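Local coordinates for protein putative glycyl-glycine endopeptidase lytM (Ruminococcus gnavus, PDB 3NYY) that is probably a metalloendopeptidase of the M23 family, related to the LytM-type glycyl-glycine endopeptidases that cut bacterial cell-wall peptides, at residues K92-P97 with I107-S112. Sequence-based numbering, arbitrary orientation.
Sequences KYFPIP and ISYVDS
Phe94, Ile107 and Tyr109 meet in an apolar, side-chain-only contact between the loop that follows helix 77-88 and segment 107-112, which carries strand 107-108; no hydrogen bond crosses it. The two backbones stay well apart, the nearest pair of CA atoms being those of Ile96 and Ile107 at 8.3 Å, and side chains bridge the gap. Phe94 has the largest share of the contact, with 58 Å² buried here. Its ring is sent out with CG trans to the main-chain nitrogen (chi1 -166°), and its far end abuts a pair of neighbours, Ile107 and Tyr109, which themselves touch. CZ of Phe94 rests 3.9 Å from the delta methyl CD1 of Ile107, a residue modelled in two conformers, so its distances hold for one of them. The same CZ lies 3.7 Å from CE1 of Tyr109, while the hydroxyl OH of Tyr109 comes 3.7 Å from CE1 of Phe94, a van der Waals approach. The two rings meet obliquely, centroids 5.7 Å apart and planes inclined at 40°. In Tyr109, chi1 of 65° sets CG between its own N and C, which brings CE1 and OH up to Phe94. Ile96 adds a looser touch, its CG2 standing 4.4 Å from CG2 of Ile107. Ile130 of strand 128-132 also touches Ile107 and Tyr109, Leu238 of helix 235-240 packs on Phe94, and the second subunit packs against Ser108 and Val110. Replacing Phe94 with an alanine would probably open a gap between the loop and the strand, leaving Ile107 and the Tyr109 ring without their shared partner. Strand 107-108 pairs antiparallel with strand 128-132, and this packing of loop side chains on the first strand of the curled antiparallel sheet is consistent with the M23 peptidase fold.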
ATOM      1  N   LYS A  92     -15.676 -15.862  -2.125  1.00 10.24           N
ATOM      2  CA  LYS A  92     -16.045 -16.062  -3.540  1.00 11.49           C
ATOM      3  C   LYS A  92     -15.589 -14.893  -4.425  1.00 11.24           C
ATOM      4  O   LYS A  92     -15.211 -15.104  -5.565  1.00 10.97           O
ATOM      5  CB  LYS A  92     -17.588 -16.175  -3.643  1.00 11.68           C
ATOM      6  CG  LYS A  92     -18.087 -16.429  -5.045  1.00 13.69           C
ATOM      7  CD  LYS A  92     -19.563 -16.814  -5.120  1.00 16.02           C
ATOM      8  CE  LYS A  92     -19.906 -17.099  -6.581  1.00 19.64           C
ATOM      9  NZ  LYS A  92     -21.396 -17.181  -6.721  1.00 17.89           N
ATOM     10  N   TYR A  93     -15.570 -13.677  -3.873  1.00 10.63           N
ATOM     11  CA  TYR A  93     -15.236 -12.476  -4.627  1.00 10.51           C
ATOM     12  C   TYR A  93     -14.308 -11.519  -3.862  1.00 10.32           C
ATOM     13  O   TYR A  93     -14.339 -11.446  -2.625  1.00 11.39           O
ATOM     14  CB  TYR A  93     -16.511 -11.714  -4.966  1.00 12.21           C
ATOM     15  CG  TYR A  93     -17.434 -12.343  -5.946  1.00 11.89           C
ATOM     16  CD1 TYR A  93     -17.055 -12.506  -7.278  1.00 14.04           C
ATOM     17  CD2 TYR A  93     -18.731 -12.722  -5.572  1.00 14.49           C
ATOM     18  CE1 TYR A  93     -17.920 -13.055  -8.198  1.00 14.49           C
ATOM     19  CE2 TYR A  93     -19.605 -13.247  -6.486  1.00 15.23           C
ATOM     20  CZ  TYR A  93     -19.203 -13.427  -7.795  1.00 13.84           C
ATOM     21  OH  TYR A  93     -20.084 -13.928  -8.758  1.00 16.12           O
ATOM     22  N   PHE A  94     -13.467 -10.831  -4.632  1.00 11.11           N
ATOM     23  CA  PHE A  94     -12.770  -9.636  -4.169  1.00 11.10           C
ATOM     24  C   PHE A  94     -13.870  -8.604  -3.798  1.00 13.39           C
ATOM     25  O   PHE A  94     -14.959  -8.624  -4.367  1.00 12.03           O
ATOM     26  CB  PHE A  94     -11.937  -9.130  -5.347  1.00 13.08           C
ATOM     27  CG  PHE A  94     -10.904  -8.098  -4.970  1.00 11.97           C
ATOM     28  CD1 PHE A  94      -9.735  -8.472  -4.328  1.00 13.49           C
ATOM     29  CD2 PHE A  94     -11.085  -6.764  -5.314  1.00 12.93           C
ATOM     30  CE1 PHE A  94      -8.803  -7.545  -3.977  1.00 14.01           C
ATOM     31  CE2 PHE A  94     -10.136  -5.795  -4.968  1.00 13.97           C
ATOM     32  CZ  PHE A  94      -9.016  -6.186  -4.281  1.00 13.07           C
ATOM     33  N   PRO A  95     -13.617  -7.695  -2.833  1.00 10.54           N
ATOM     34  CA  PRO A  95     -14.669  -6.783  -2.390  1.00 11.02           C
ATOM     35  C   PRO A  95     -15.010  -5.612  -3.324  1.00 13.61           C
ATOM     36  O   PRO A  95     -16.027  -4.954  -3.108  1.00 13.43           O
ATOM     37  CB  PRO A  95     -14.111  -6.264  -1.070  1.00 10.82           C
ATOM     38  CG  PRO A  95     -12.635  -6.334  -1.249  1.00 10.30           C
ATOM     39  CD  PRO A  95     -12.441  -7.623  -1.969  1.00 10.19           C
ATOM     40  N   ILE A  96     -14.175  -5.364  -4.327  1.00 12.39           N
ATOM     41  CA  ILE A  96     -14.415  -4.256  -5.259  1.00 11.10           C
ATOM     42  C   ILE A  96     -14.727  -4.837  -6.637  1.00 12.25           C
ATOM     43  O   ILE A  96     -13.914  -5.586  -7.191  1.00 14.09           O
ATOM     44  CB  ILE A  96     -13.247  -3.309  -5.388  1.00 11.65           C
ATOM     45  CG1 ILE A  96     -12.701  -2.882  -4.022  1.00 12.35           C
ATOM     46  CG2 ILE A  96     -13.698  -2.030  -6.188  1.00 13.55           C
ATOM     47  CD1 ILE A  96     -13.729  -2.319  -3.032  1.00 14.86           C
ATOM     48  N   PRO A  97     -15.910  -4.513  -7.185  1.00 13.58           N
ATOM     49  CA  PRO A  97     -16.246  -5.001  -8.513  1.00 14.86           C
ATOM     50  C   PRO A  97     -15.378  -4.425  -9.598  1.00 16.87           C
ATOM     51  O   PRO A  97     -14.738  -3.373  -9.395  1.00 15.61           O
ATOM     52  CB  PRO A  97     -17.704  -4.527  -8.718  1.00 15.55           C
ATOM     53  CG  PRO A  97     -18.243  -4.292  -7.402  1.00 19.37           C
ATOM     54  CD  PRO A  97     -17.049  -3.805  -6.574  1.00 16.63           C
ATOM     55  N   ILE A 107      -7.768  -0.081  -8.277  1.00 18.30           N
ATOM     56  CA  ILE A 107      -7.477   0.051  -6.857  0.50 16.17           C
ATOM     57  C   ILE A 107      -6.048  -0.433  -6.621  1.00 17.40           C
ATOM     58  O   ILE A 107      -5.442  -1.099  -7.472  1.00 18.89           O
ATOM     59  CB  ILE A 107      -8.479  -0.726  -5.947  0.50 15.34           C
ATOM     60  CG1 ILE A 107      -8.721  -2.169  -6.417  0.50 19.84           C
ATOM     61  CG2 ILE A 107      -9.837   0.009  -5.886  0.50 11.42           C
ATOM     62  CD1 ILE A 107      -7.550  -3.129  -6.256  0.50 24.30           C
ATOM     63  N   SER A 108      -5.517  -0.110  -5.457  1.00 16.19           N
ATOM     64  CA  SER A 108      -4.151  -0.485  -5.088  0.50 14.83           C
ATOM     65  C   SER A 108      -4.164  -0.847  -3.626  1.00 13.58           C
ATOM     66  O   SER A 108      -4.928  -0.257  -2.863  1.00 14.09           O
ATOM     67  CB  SER A 108      -3.191   0.690  -5.273  0.50 16.07           C
ATOM     68  OG  SER A 108      -3.123   1.120  -6.612  0.50 20.28           O
ATOM     69  N   TYR A 109      -3.340  -1.830  -3.247  1.00 12.60           N
ATOM     70  CA  TYR A 109      -3.241  -2.257  -1.864  1.00 11.83           C
ATOM     71  C   TYR A 109      -1.954  -3.025  -1.650  1.00 14.03           C
ATOM     72  O   TYR A 109      -1.424  -3.654  -2.587  1.00 13.87           O
ATOM     73  CB  TYR A 109      -4.446  -3.089  -1.441  1.00 11.75           C
ATOM     74  CG  TYR A 109      -4.617  -4.424  -2.146  1.00 11.47           C
ATOM     75  CD1 TYR A 109      -5.173  -4.494  -3.402  1.00 12.95           C
ATOM     76  CD2 TYR A 109      -4.253  -5.615  -1.508  1.00 13.14           C
ATOM     77  CE1 TYR A 109      -5.351  -5.744  -4.048  1.00 17.83           C
ATOM     78  CE2 TYR A 109      -4.420  -6.835  -2.143  1.00 17.13           C
ATOM     79  CZ  TYR A 109      -4.981  -6.890  -3.378  1.00 18.91           C
ATOM     80  OH  TYR A 109      -5.117  -8.140  -3.964  1.00 19.86           O
ATOM     81  N   VAL A 110      -1.473  -2.970  -0.410  1.00 11.95           N
ATOM     82  CA  VAL A 110      -0.247  -3.639   0.007  1.00 10.68           C
ATOM     83  C   VAL A 110      -0.497  -4.416   1.293  1.00 11.91           C
ATOM     84  O   VAL A 110      -1.526  -4.248   1.956  1.00 12.30           O
ATOM     85  CB  VAL A 110       0.923  -2.648   0.233  1.00 12.14           C
ATOM     86  CG1 VAL A 110       1.322  -1.921  -1.057  1.00 10.74           C
ATOM     87  CG2 VAL A 110       0.602  -1.662   1.348  1.00 11.88           C
ATOM     88  N   ASP A 111       0.413  -5.314   1.597  1.00 11.22           N
ATOM     89  CA  ASP A 111       0.429  -6.041   2.876  1.00 10.17           C
ATOM     90  C   ASP A 111       1.021  -5.129   3.933  1.00 13.61           C
ATOM     91  O   ASP A 111       2.243  -4.990   4.040  1.00 16.52           O
ATOM     92  CB  ASP A 111       1.269  -7.302   2.748  1.00 12.64           C
ATOM     93  CG  ASP A 111       1.086  -8.268   3.924  1.00 16.70           C
ATOM     94  OD1 ASP A 111       0.557  -7.831   4.951  1.00 14.83           O
ATOM     95  OD2 ASP A 111       1.475  -9.457   3.774  1.00 18.25           O
ATOM     96  N   SER A 112       0.162  -4.542   4.742  1.00 12.29           N
ATOM     97  CA  SER A 112       0.609  -3.594   5.780  1.00 14.28           C
ATOM     98  C   SER A 112       0.694  -4.208   7.167  1.00 13.85           C
ATOM     99  O   SER A 112       0.934  -3.494   8.148  1.00 14.80           O
ATOM    100  CB  SER A 112      -0.355  -2.407   5.801  1.00 14.94           C
ATOM    101  OG  SER A 112      -1.684  -2.852   6.039  1.00 14.77           O
TER